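Side-chain contacts in prohead core protein protease (Enterobacteria phage T4, PDB 5JBL), which acts as the serine protease of the phage prohead core, activating itself by autocatalytic cleavage and then cutting other prohead proteins to free space for the DNA: residues Leu64-Val69 against Arg79-Ala84; Thr167-Asn170 against Arg174-Asn177; Gly100-Pro105 against Gly143-Ala148; Ile89-Leu94 against Gly179-Val184; Pro55-Glu60 against Ala148-Gly153. The protein carries 3 engineered substitutions. All blocks are in the same frame, centred on the assembly; numbering follows the deposited sequence.

Contact 1: residues Leu64-Val69 against Arg79-Ala84. Engineered in segment 64-69: Leu64 (natural residue Met).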
# COMPACT_ATOMS: atom_id res chain seq x y z
N LEU C 64 -16.97 -25.98 -4.73
CA LEU C 64 -18.37 -25.84 -4.34
C LEU C 64 -18.97 -27.23 -4.20
O LEU C 64 -18.46 -28.20 -4.76
CB LEU C 64 -19.19 -25.02 -5.37
CG LEU C 64 -18.76 -23.59 -5.69
CD1 LEU C 64 -17.83 -23.58 -6.89
CD2 LEU C 64 -19.96 -22.70 -5.93
N GLN C 65 -20.07 -27.31 -3.46
CA GLN C 65 -20.74 -28.59 -3.23
C GLN C 65 -22.24 -28.45 -3.35
O GLN C 65 -22.83 -27.53 -2.76
CB GLN C 65 -20.41 -29.13 -1.84
CG GLN C 65 -18.96 -29.44 -1.66
CD GLN C 65 -18.69 -30.03 -0.30
OE1 GLN C 65 -18.59 -29.30 0.68
NE2 GLN C 65 -18.63 -31.35 -0.22
N ALA C 66 -22.87 -29.38 -4.07
CA ALA C 66 -24.31 -29.48 -4.21
C ALA C 66 -24.86 -30.50 -3.23
O ALA C 66 -24.16 -31.41 -2.78
CB ALA C 66 -24.70 -29.88 -5.64
N GLU C 67 -26.14 -30.34 -2.91
CA GLU C 67 -26.94 -31.35 -2.21
C GLU C 67 -26.40 -31.65 -0.81
O GLU C 67 -26.60 -32.74 -0.29
CB GLU C 67 -27.04 -32.64 -3.03
CG GLU C 67 -27.70 -32.47 -4.38
CD GLU C 67 -29.18 -32.17 -4.29
OE1 GLU C 67 -29.80 -32.47 -3.24
OE2 GLU C 67 -29.74 -31.63 -5.27
N VAL C 68 -25.72 -30.69 -0.20
CA VAL C 68 -25.31 -30.82 1.19
C VAL C 68 -25.60 -29.51 1.91
O VAL C 68 -25.53 -28.42 1.33
CB VAL C 68 -23.82 -31.20 1.33
CG1 VAL C 68 -23.59 -32.61 0.81
CG2 VAL C 68 -22.95 -30.22 0.60
N VAL C 69 -25.96 -29.61 3.19
CA VAL C 69 -26.10 -28.43 4.03
C VAL C 69 -24.71 -27.91 4.37
O VAL C 69 -23.93 -28.60 5.03
CB VAL C 69 -26.92 -28.75 5.29
CG1 VAL C 69 -27.06 -27.50 6.17
CG2 VAL C 69 -28.27 -29.30 4.91
N ARG C 79 -29.36 -29.47 -9.72
CA ARG C 79 -29.76 -28.90 -11.01
C ARG C 79 -29.48 -27.40 -11.05
O ARG C 79 -29.06 -26.86 -12.08
CB ARG C 79 -31.24 -29.20 -11.26
CG ARG C 79 -31.80 -28.81 -12.62
CD ARG C 79 -33.22 -29.36 -12.77
NE ARG C 79 -33.98 -28.66 -13.82
CZ ARG C 79 -35.25 -28.91 -14.11
NH1 ARG C 79 -35.92 -29.84 -13.44
NH2 ARG C 79 -35.85 -28.23 -15.07
N ILE C 80 -29.68 -26.72 -9.92
CA ILE C 80 -29.49 -25.27 -9.88
C ILE C 80 -28.01 -24.92 -9.95
O ILE C 80 -27.61 -23.98 -10.66
CB ILE C 80 -30.17 -24.69 -8.62
CG1 ILE C 80 -31.68 -24.86 -8.75
CG2 ILE C 80 -29.74 -23.24 -8.38
CD1 ILE C 80 -32.47 -24.52 -7.52
N LEU C 81 -27.17 -25.65 -9.20
CA LEU C 81 -25.74 -25.36 -9.24
C LEU C 81 -25.12 -25.79 -10.56
O LEU C 81 -24.14 -25.17 -11.00
CB LEU C 81 -25.02 -26.04 -8.08
CG LEU C 81 -23.61 -25.54 -7.76
CD1 LEU C 81 -23.54 -24.03 -7.44
CD2 LEU C 81 -23.01 -26.36 -6.66
N GLU C 82 -25.64 -26.85 -11.18
CA GLU C 82 -25.16 -27.25 -12.50
C GLU C 82 -25.34 -26.13 -13.51
O GLU C 82 -24.44 -25.83 -14.29
CB GLU C 82 -25.89 -28.50 -12.97
CG GLU C 82 -25.29 -29.77 -12.47
CD GLU C 82 -26.10 -30.97 -12.90
OE1 GLU C 82 -27.24 -30.77 -13.34
OE2 GLU C 82 -25.60 -32.11 -12.77
N LYS C 83 -26.52 -25.49 -13.48
CA LYS C 83 -26.81 -24.39 -14.39
C LYS C 83 -25.92 -23.19 -14.10
O LYS C 83 -25.38 -22.57 -15.02
CB LYS C 83 -28.29 -24.03 -14.26
CG LYS C 83 -28.73 -22.80 -15.02
CD LYS C 83 -28.56 -22.99 -16.50
CE LYS C 83 -29.02 -21.77 -17.28
NZ LYS C 83 -28.63 -21.85 -18.72
N ALA C 84 -25.73 -22.86 -12.82
CA ALA C 84 -24.91 -21.71 -12.44
C ALA C 84 -23.45 -21.93 -12.80
O ALA C 84 -22.76 -20.98 -13.21
CB ALA C 84 -25.07 -21.44 -10.94
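Ala66 N is the polar atom nearest to Leu81 CD2, 4.0 Å away in an apolar contact without a bond; Ala66 is also hydrogen-bonded through its backbone to Asn127. The same CD2 touches the CB of Ala66, also at 4.0 Å, and lies 4.0 Å from the carbonyl carbon of Gln65. Leu81 thus lays one branch over the peptide link where strand 53-65 runs out into loop. Its other branch goes to Leu64, an engineered residue (Met in the natural protein): Leu81 CD1 meets Leu64 CD2 at 4.1 Å, the two side chains crossing at a slant. The chi1 of Leu81, -164°, extends CG away from its own N and sends both methyls off helix 78-93 toward the strand. Trp124 lines both Ala66 and Leu81, and Val129 both leucines. Gln65 turns away, and its NE2 is hydrogen-bonded to Asp128. The side chain of Leu64 lies about 6 Å from that of Glu28, at an inferred self-cleavage site. Glu67 OE2 bonds Lys78 N, just before the helix segment. With no hydrogen bond between the two segments themselves, their join rests on the shape and burial of three apolar side chains.

Contact 2: residues Thr167-Asn170 against Arg174-Asn177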
# COMPACT_ATOMS: atom_id res chain seq x y z
N THR C 167 -35.16 -20.27 0.39
CA THR C 167 -36.41 -20.71 0.97
C THR C 167 -36.10 -21.39 2.28
O THR C 167 -35.20 -22.24 2.35
CB THR C 167 -37.18 -21.66 0.04
OG1 THR C 167 -37.60 -20.96 -1.13
CG2 THR C 167 -38.42 -22.24 0.74
N ASP C 168 -36.84 -21.04 3.33
CA ASP C 168 -36.67 -21.70 4.61
C ASP C 168 -37.41 -23.03 4.61
O ASP C 168 -38.44 -23.19 3.95
CB ASP C 168 -37.18 -20.82 5.75
CG ASP C 168 -36.48 -21.11 7.07
OD1 ASP C 168 -35.84 -22.17 7.20
OD2 ASP C 168 -36.57 -20.27 7.99
N THR C 169 -36.86 -23.99 5.35
CA THR C 169 -37.43 -25.32 5.41
C THR C 169 -38.05 -25.62 6.77
O THR C 169 -38.72 -26.64 6.90
CB THR C 169 -36.36 -26.38 5.11
OG1 THR C 169 -35.39 -26.39 6.17
CG2 THR C 169 -35.68 -26.12 3.78
N ASN C 170 -37.83 -24.76 7.76
CA ASN C 170 -38.26 -24.98 9.14
C ASN C 170 -37.57 -26.20 9.75
O ASN C 170 -37.99 -26.70 10.80
CB ASN C 170 -39.79 -25.14 9.22
CG ASN C 170 -40.54 -23.94 8.66
OD1 ASN C 170 -40.00 -22.83 8.58
ND2 ASN C 170 -41.76 -24.16 8.23
N ARG C 174 -31.78 -23.53 4.83
CA ARG C 174 -32.38 -22.86 3.70
C ARG C 174 -31.98 -23.54 2.40
O ARG C 174 -30.89 -24.10 2.29
CB ARG C 174 -31.99 -21.37 3.65
CG ARG C 174 -32.90 -20.42 4.44
CD ARG C 174 -33.00 -20.69 5.92
NE ARG C 174 -31.73 -20.62 6.64
CZ ARG C 174 -31.60 -21.02 7.90
NH1 ARG C 174 -32.64 -21.54 8.54
NH2 ARG C 174 -30.42 -20.94 8.51
N ILE C 175 -32.88 -23.51 1.42
CA ILE C 175 -32.61 -24.06 0.09
C ILE C 175 -32.47 -22.89 -0.87
O ILE C 175 -33.28 -21.96 -0.86
CB ILE C 175 -33.74 -25.00 -0.36
CG1 ILE C 175 -33.88 -26.18 0.60
CG2 ILE C 175 -33.48 -25.50 -1.78
CD1 ILE C 175 -35.06 -27.09 0.30
N VAL C 176 -31.44 -22.95 -1.72
CA VAL C 176 -31.23 -21.91 -2.72
C VAL C 176 -32.28 -22.06 -3.81
O VAL C 176 -32.54 -23.17 -4.29
CB VAL C 176 -29.80 -21.98 -3.27
CG1 VAL C 176 -29.57 -20.92 -4.33
CG2 VAL C 176 -28.81 -21.80 -2.12
N ASN C 177 -32.90 -20.95 -4.20
CA ASN C 177 -33.98 -20.99 -5.17
C ASN C 177 -33.45 -21.03 -6.60
O ASN C 177 -32.28 -20.73 -6.87
CB ASN C 177 -34.91 -19.79 -4.99
CG ASN C 177 -35.71 -19.86 -3.69
OD1 ASN C 177 -36.11 -20.93 -3.25
ND2 ASN C 177 -35.92 -18.71 -3.06
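Thr167 and Ile175 form the antiparallel hydrogen-bonded pair of a beta hairpin made by strands 157-168 and 174-176. Thr167 N donates to Ile175 O at 2.8 Å, and Ile175 N donates back to Thr167 O at the same length. Thr167 OG1 adds a side-chain bond, donating to Asn177 OD1 at 2.6 Å. It arrives in the amide's carbonyl plane on a lone pair, the C=O...O angle being 119°, while the two side chains meet at about a right angle. On the other face sits the non-hydrogen-bonded pair, Asp168 and Arg174, whose side chains run alongside each other in the same direction. Arg174 doubles back at chi2 and chi3, which brings CD to 3.4 Å from Asp168 OD1 and NH1 into a salt bridge of 3.5 Å with that oxygen. OD1 sits at the guanidinium edge, yet the carboxylate is turned almost square to it, at 84°, and OD1 is the oxygen that makes the salt bridge. OD1 also takes weak bonds from the backbone N of Thr169 and of Asn170, which may help orient the carboxylate. One shell further out, Asn177 ND2 is bonded to Ser165 OG, and the backbone of Arg174 pairs with Lys73 and Leu75, setting strand 174-176 between strand 157-168 and strand 74-75. Thr169 OG1 is bonded to Tyr173 O and Glu171 N across the turn, while its methyl CG2 packs 3.7 Å from both CG1 and CD1 of Ile175.

Contact 3: residues Gly100-Pro105 against Gly143-Ala148. Engineered in segment 100-105: Ala104 (natural residue His).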
# COMPACT_ATOMS: atom_id res chain seq x y z
N GLY C 100 -10.40 -14.19 -8.67
CA GLY C 100 -10.89 -14.18 -7.31
C GLY C 100 -9.92 -13.41 -6.43
O GLY C 100 -8.80 -13.13 -6.83
N GLU C 101 -10.37 -13.11 -5.21
CA GLU C 101 -9.66 -12.21 -4.32
C GLU C 101 -9.17 -12.95 -3.08
O GLU C 101 -9.46 -14.13 -2.88
CB GLU C 101 -10.56 -11.03 -3.92
CG GLU C 101 -11.11 -10.26 -5.13
CD GLU C 101 -11.98 -9.05 -4.76
OE1 GLU C 101 -11.78 -8.44 -3.68
OE2 GLU C 101 -12.87 -8.69 -5.57
N LEU C 102 -8.42 -12.24 -2.25
CA LEU C 102 -8.03 -12.72 -0.94
C LEU C 102 -8.93 -12.01 0.06
O LEU C 102 -8.93 -10.78 0.11
CB LEU C 102 -6.55 -12.43 -0.67
CG LEU C 102 -5.95 -12.78 0.70
CD1 LEU C 102 -6.17 -14.25 1.00
CD2 LEU C 102 -4.46 -12.47 0.70
N ASN C 103 -9.73 -12.79 0.81
CA ASN C 103 -10.91 -12.36 1.58
C ASN C 103 -12.10 -12.20 0.65
O ASN C 103 -11.96 -11.67 -0.46
CB ASN C 103 -10.68 -11.04 2.32
CG ASN C 103 -9.64 -11.16 3.40
OD1 ASN C 103 -9.54 -12.19 4.06
ND2 ASN C 103 -8.85 -10.10 3.59
N ALA C 104 -13.28 -12.64 1.10
CA ALA C 104 -14.49 -12.50 0.29
C ALA C 104 -15.17 -11.19 0.68
O ALA C 104 -15.74 -11.11 1.78
CB ALA C 104 -15.42 -13.69 0.48
N PRO C 105 -15.16 -10.17 -0.16
CA PRO C 105 -15.75 -8.89 0.20
C PRO C 105 -17.25 -8.90 -0.02
O PRO C 105 -17.78 -9.75 -0.75
CB PRO C 105 -15.04 -7.92 -0.76
CG PRO C 105 -14.83 -8.74 -1.99
CD PRO C 105 -14.53 -10.15 -1.50
N GLY C 143 -1.97 -11.18 -4.86
CA GLY C 143 -1.49 -12.46 -5.36
C GLY C 143 -0.19 -12.88 -4.68
O GLY C 143 -0.04 -14.02 -4.24
N ASP C 144 0.78 -11.96 -4.61
CA ASP C 144 2.03 -12.24 -3.92
C ASP C 144 1.81 -12.50 -2.45
O ASP C 144 2.53 -13.30 -1.85
CB ASP C 144 3.01 -11.08 -4.09
CG ASP C 144 3.78 -11.15 -5.40
OD1 ASP C 144 3.87 -12.26 -5.99
OD2 ASP C 144 4.32 -10.09 -5.81
N LYS C 145 0.82 -11.82 -1.84
CA LYS C 145 0.52 -12.08 -0.43
C LYS C 145 0.01 -13.50 -0.25
O LYS C 145 0.44 -14.22 0.66
CB LYS C 145 -0.50 -11.06 0.08
CG LYS C 145 -0.90 -11.22 1.56
CD LYS C 145 0.24 -10.86 2.46
CE LYS C 145 -0.09 -11.04 3.92
NZ LYS C 145 1.03 -11.80 4.53
N LEU C 146 -0.95 -13.90 -1.09
CA LEU C 146 -1.45 -15.27 -1.03
C LEU C 146 -0.32 -16.28 -1.26
O LEU C 146 -0.18 -17.25 -0.51
CB LEU C 146 -2.56 -15.46 -2.07
CG LEU C 146 -3.10 -16.87 -2.28
CD1 LEU C 146 -3.66 -17.47 -0.98
CD2 LEU C 146 -4.19 -16.78 -3.33
N ALA C 147 0.51 -16.05 -2.28
CA ALA C 147 1.60 -16.99 -2.57
C ALA C 147 2.55 -17.10 -1.39
O ALA C 147 2.99 -18.20 -1.03
CB ALA C 147 2.36 -16.54 -3.83
N ALA C 148 2.89 -15.97 -0.76
CA ALA C 148 3.83 -16.02 0.35
C ALA C 148 3.22 -16.69 1.57
O ALA C 148 3.92 -17.41 2.30
CB ALA C 148 4.32 -14.62 0.69
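Leu102 contributes more surface to this contact than any other residue, and it does so through one methyl. CD2 rests 3.9 Å from CG of Lys145 and 4.2 Å from the backbone N of Leu146, meeting helix 142-151 where two successive residues face it. With CG extended away from the backbone N (chi1 176°), the leucine reaches straight out from the loop following strand 99-101. Leu146, next in buried surface, offers its CB to the same CD2 at 4.5 Å, a light touch; its own branches turn to Ala116, Ile117 and Trp154. Ala188 of strand 181-189 and Ala116 pack on both leucines, so the pair is part of a wider apolar core between helix and sheets. Lys145 takes part with its aliphatic stem alone. The chain leaves CG beside Leu102, bends at chi2 (69°) and again at chi4, and so carries NZ away to polar company: Asn149 OD1 of its own helix, and in a second subunit the carboxylate of Asp139 and the carbonyl O of Ala115. Leu102 is itself packed by Met113 of that subunit. The helix segment belongs to the region known from experiment to take part in multimerization, and two residues beyond Leu102 comes Ala104, an engineered replacement of the active-site histidine. Lysine stem and ammonium therefore divide the work: the methylenes pack on Leu102, two residues before the active-site position, while the charge, buried but surrounded by acceptors from both chains, ties the same helix to the pentamer neighbour.

Contact 4: residues Ile89-Leu94 against Gly179-Val184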
# COMPACT_ATOMS: atom_id res chain seq x y z
N ILE C 89 -18.71 -21.00 -16.19
CA ILE C 89 -17.65 -21.51 -17.06
C ILE C 89 -17.68 -20.80 -18.40
O ILE C 89 -16.65 -20.37 -18.92
CB ILE C 89 -17.75 -23.04 -17.23
CG1 ILE C 89 -17.38 -23.76 -15.93
CG2 ILE C 89 -16.86 -23.52 -18.38
CD1 ILE C 89 -17.73 -25.27 -15.91
N ASN C 90 -18.87 -20.65 -18.98
CA ASN C 90 -18.96 -20.01 -20.29
C ASN C 90 -18.67 -18.51 -20.22
O ASN C 90 -18.05 -17.95 -21.13
CB ASN C 90 -20.33 -20.25 -20.91
CG ASN C 90 -20.51 -21.66 -21.39
OD1 ASN C 90 -19.53 -22.32 -21.75
ND2 ASN C 90 -21.75 -22.14 -21.42
N GLU C 91 -19.14 -17.85 -19.17
CA GLU C 91 -19.02 -16.40 -19.09
C GLU C 91 -17.68 -15.94 -18.53
O GLU C 91 -17.20 -14.87 -18.91
CB GLU C 91 -20.16 -15.85 -18.23
CG GLU C 91 -21.52 -15.89 -18.93
CD GLU C 91 -22.68 -15.74 -17.96
OE1 GLU C 91 -23.75 -16.35 -18.20
OE2 GLU C 91 -22.54 -15.01 -16.95
N GLN C 92 -17.05 -16.71 -17.65
CA GLN C 92 -15.85 -16.21 -16.99
C GLN C 92 -14.64 -17.10 -17.16
O GLN C 92 -13.55 -16.60 -17.47
CB GLN C 92 -16.13 -15.99 -15.50
CG GLN C 92 -17.12 -14.87 -15.21
CD GLN C 92 -16.96 -14.31 -13.81
OE1 GLN C 92 -15.84 -14.16 -13.31
NE2 GLN C 92 -18.08 -14.00 -13.15
N VAL C 93 -14.78 -18.41 -16.95
CA VAL C 93 -13.59 -19.28 -16.98
C VAL C 93 -13.01 -19.33 -18.39
O VAL C 93 -11.83 -19.02 -18.59
CB VAL C 93 -13.93 -20.68 -16.46
CG1 VAL C 93 -12.69 -21.58 -16.53
CG2 VAL C 93 -14.48 -20.60 -15.03
N LEU C 94 -13.83 -19.69 -19.38
CA LEU C 94 -13.34 -19.84 -20.75
C LEU C 94 -12.97 -18.50 -21.39
O LEU C 94 -12.21 -18.48 -22.38
CB LEU C 94 -14.39 -20.57 -21.60
CG LEU C 94 -14.61 -22.01 -21.12
CD1 LEU C 94 -15.66 -22.76 -21.97
CD2 LEU C 94 -13.27 -22.76 -21.08
N GLY C 179 -32.56 -20.02 -10.26
CA GLY C 179 -32.05 -18.76 -10.76
C GLY C 179 -30.77 -18.28 -10.11
O GLY C 179 -30.32 -17.18 -10.44
N PHE C 180 -30.20 -19.05 -9.18
CA PHE C 180 -28.93 -18.67 -8.57
C PHE C 180 -27.89 -18.40 -9.65
O PHE C 180 -27.79 -19.14 -10.63
CB PHE C 180 -28.42 -19.77 -7.64
CG PHE C 180 -27.01 -19.54 -7.16
CD1 PHE C 180 -25.95 -20.24 -7.71
CD2 PHE C 180 -26.76 -18.59 -6.19
CE1 PHE C 180 -24.66 -20.01 -7.27
CE2 PHE C 180 -25.47 -18.35 -5.74
CZ PHE C 180 -24.42 -19.06 -6.28
N LYS C 181 -27.12 -17.34 -9.46
CA LYS C 181 -26.09 -16.96 -10.40
C LYS C 181 -24.75 -16.93 -9.67
O LYS C 181 -24.62 -16.28 -8.63
CB LYS C 181 -26.40 -15.61 -11.05
CG LYS C 181 -25.26 -15.08 -11.91
CD LYS C 181 -25.62 -13.76 -12.57
CE LYS C 181 -24.62 -13.38 -13.65
NZ LYS C 181 -24.72 -11.94 -14.01
N LEU C 182 -23.77 -17.66 -10.19
CA LEU C 182 -22.44 -17.69 -9.60
C LEU C 182 -21.63 -16.54 -10.19
O LEU C 182 -21.45 -16.46 -11.41
CB LEU C 182 -21.77 -19.03 -9.90
CG LEU C 182 -20.39 -19.26 -9.28
CD1 LEU C 182 -20.51 -19.23 -7.76
CD2 LEU C 182 -19.82 -20.58 -9.74
N THR C 183 -21.13 -15.63 -9.35
CA THR C 183 -20.40 -14.49 -9.88
C THR C 183 -18.90 -14.53 -9.61
O THR C 183 -18.14 -13.94 -10.37
CB THR C 183 -20.97 -13.17 -9.32
OG1 THR C 183 -20.89 -13.15 -7.89
CG2 THR C 183 -22.42 -13.00 -9.75
N VAL C 184 -18.46 -15.20 -8.54
CA VAL C 184 -17.04 -15.43 -8.29
C VAL C 184 -16.90 -16.85 -7.77
O VAL C 184 -17.45 -17.17 -6.71
CB VAL C 184 -16.45 -14.43 -7.27
CG1 VAL C 184 -14.98 -14.75 -7.03
CG2 VAL C 184 -16.63 -13.00 -7.76
O HOH W 1 -21.99 -16.62 -14.06
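A classic beta bulge in strand 181-189, where Thr183 and Val184 both face Arg161, presents the Thr183 carbonyl to Gln92 of helix 78-93. Gln92 NE2 donates to Thr183 O at 2.8 Å. The donor stands 35° above the carbonyl plane, and the N-H...O angle of 149° makes it a short but bent bond. Gln92 keeps its chain extended beyond CG and spans backbones whose nearest CA atoms, those of Gln92 and Thr183, are 8.6 Å apart. Trp190 of a third subunit packs on this glutamine. Thr183 points its side chain off the other way, where OG1 is bonded to Ala108 O. Toward the solvent the contact thins out. Glu91 OE2 approaches Lys181 CE at 4.2 Å, with the ammonium farther off, so any attraction between the charges is probably modest. A water sits 2.7 Å from Leu182 O, while its link to Glu91 OE2 is weak at best. This part of the helix has a wider turn, Leu94 N bonding to Ile89 O five residues back. The one direct hydrogen bond across the contact, from the Gln92 amide, thus joins two local departures from regular structure, a pi-type turn in the helix and a classic bulge in the strand.

Contact 5: residues Pro55-Glu60 against Ala148-Gly153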
# COMPACT_ATOMS: atom_id res chain seq x y z
N PRO C 55 6.45 -22.00 -14.67
CA PRO C 55 5.99 -22.56 -13.40
C PRO C 55 4.82 -21.76 -12.86
O PRO C 55 4.56 -20.63 -13.28
CB PRO C 55 7.21 -22.44 -12.48
CG PRO C 55 8.34 -22.00 -13.36
CD PRO C 55 7.73 -21.30 -14.52
N GLY C 56 4.11 -22.36 -11.92
CA GLY C 56 3.00 -21.68 -11.29
C GLY C 56 2.67 -22.34 -9.98
O GLY C 56 3.05 -23.49 -9.73
N LEU C 57 1.95 -21.61 -9.15
CA LEU C 57 1.43 -22.11 -7.89
C LEU C 57 -0.06 -22.32 -8.07
O LEU C 57 -0.78 -21.37 -8.43
CB LEU C 57 1.70 -21.12 -6.77
CG LEU C 57 1.11 -21.44 -5.40
CD1 LEU C 57 1.64 -22.75 -4.87
CD2 LEU C 57 1.49 -20.29 -4.48
N TYR C 58 -0.54 -23.54 -7.82
CA TYR C 58 -1.93 -23.89 -8.09
C TYR C 58 -2.65 -24.37 -6.84
O TYR C 58 -2.09 -25.11 -6.03
CB TYR C 58 -2.03 -24.97 -9.17
CG TYR C 58 -1.74 -24.42 -10.53
CD1 TYR C 58 -2.79 -23.97 -11.32
CD2 TYR C 58 -0.44 -24.29 -11.00
CE1 TYR C 58 -2.56 -23.44 -12.56
CE2 TYR C 58 -0.20 -23.75 -12.26
CZ TYR C 58 -1.28 -23.33 -13.02
OH TYR C 58 -1.10 -22.79 -14.27
N ILE C 59 -3.92 -23.97 -6.71
CA ILE C 59 -4.83 -24.52 -5.73
C ILE C 59 -5.84 -25.38 -6.48
O ILE C 59 -6.48 -24.89 -7.43
CB ILE C 59 -5.52 -23.40 -4.93
CG1 ILE C 59 -4.45 -22.55 -4.23
CG2 ILE C 59 -6.50 -24.00 -3.92
CD1 ILE C 59 -4.97 -21.24 -3.69
N GLU C 60 -5.97 -26.65 -6.08
CA GLU C 60 -6.87 -27.56 -6.79
C GLU C 60 -7.67 -28.40 -5.79
O GLU C 60 -7.10 -28.98 -4.86
CB GLU C 60 -6.09 -28.48 -7.74
CG GLU C 60 -6.97 -29.31 -8.66
CD GLU C 60 -6.17 -30.24 -9.58
OE1 GLU C 60 -6.42 -31.47 -9.54
OE2 GLU C 60 -5.29 -29.75 -10.33
N ALA C 148 2.89 -15.97 -0.76
CA ALA C 148 3.83 -16.02 0.35
C ALA C 148 3.22 -16.69 1.57
O ALA C 148 3.92 -17.41 2.30
CB ALA C 148 4.32 -14.62 0.69
N ASN C 149 1.94 -16.43 1.85
CA ASN C 149 1.26 -17.14 2.94
C ASN C 149 1.32 -18.64 2.70
O ASN C 149 1.62 -19.42 3.61
CB ASN C 149 -0.21 -16.71 3.04
CG ASN C 149 -0.42 -15.32 3.63
OD1 ASN C 149 0.51 -14.56 3.88
ND2 ASN C 149 -1.70 -14.99 3.85
N ILE C 150 0.99 -19.06 1.48
CA ILE C 150 1.01 -20.48 1.14
C ILE C 150 2.42 -21.05 1.28
O ILE C 150 2.61 -22.15 1.81
CB ILE C 150 0.45 -20.70 -0.28
CG1 ILE C 150 -1.06 -20.51 -0.29
CG2 ILE C 150 0.80 -22.07 -0.79
CD1 ILE C 150 -1.66 -20.42 -1.71
N ARG C 151 3.44 -20.32 0.80
CA ARG C 151 4.78 -20.88 0.91
C ARG C 151 5.28 -20.88 2.34
O ARG C 151 6.16 -21.68 2.68
CB ARG C 151 5.76 -20.13 -0.01
CG ARG C 151 5.44 -20.42 -1.47
CD ARG C 151 6.44 -19.89 -2.45
NE ARG C 151 6.03 -20.30 -3.79
CZ ARG C 151 5.60 -19.47 -4.74
NH1 ARG C 151 5.56 -18.17 -4.51
NH2 ARG C 151 5.25 -19.95 -5.93
N ALA C 152 4.70 -20.06 3.21
CA ALA C 152 5.02 -20.18 4.62
C ALA C 152 4.28 -21.33 5.28
O ALA C 152 4.55 -21.65 6.43
CB ALA C 152 4.71 -18.86 5.35
N GLY C 153 3.34 -21.96 4.58
CA GLY C 153 2.64 -23.12 5.10
C GLY C 153 1.13 -22.98 5.19
O GLY C 153 0.46 -23.98 5.50
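Leu57 and Ile150 pack obliquely at the buried side of this contact, Leu57 CD2 lying 4.2 Å from Ile150 CG2. Ile150 also extends its other arm: CD1 reaches CD1 of Ile59 at 3.9 Å, so one helix residue sits against two strand residues that project from the same face of strand 53-65. Leu57 gets there with CG swung opposite its backbone N (chi1 175°). Ile36 of the adjoining strand 35-38 touches both Leu57 and Ile150, and Val135, on strand 128-135, another neighbour of strand 53-65, touches Leu57 and Ile59. This is helix 142-151 lying on an antiparallel sheet, and it ends here in a Schellman motif: Gly153, at a phi of 122°, bonds its N to Ile150 O at 2.9 Å. The partly exposed side belongs to Arg151. Its chain runs out straight from CG to NE and comes from the opposite direction to Leu57, with NH2 3.8 Å from Leu57 CB. Leu57 CD2 lies 4.0 Å above the guanidinium plane, off toward its rim, an apolar contact over one face that leaves the N-H groups directed elsewhere. Those are paired with acids: Glu137 takes NH1 and Asp38 takes NE. The backbone O of Arg151, within the multimerization region, accepts a hydrogen bond from Lys54 NZ of a second subunit.

In the fold
The five contacts are spread over the chain, contacts 2 and 5 lying furthest apart, their centres about 37 Å from each other. Contact 1 closes before contacts 2, 3 and 4 open; contact 3 falls within the spans of contacts 4 and 5, contact 2 within that of contact 4, and the segments of 4 and 5 alternate. Contacts 1 and 4 share helix 78-93, and Ile80 of contact 1 touches strand 174-176 of contact 2. Contacts 3 and 5, centres about 11 Å apart, share helix 142-151 and both touch the second subunit. Strand 53-65 serves contacts 5 and 1. Contact 3 places the changed active-site position's segment beside the helix of the multimerization region.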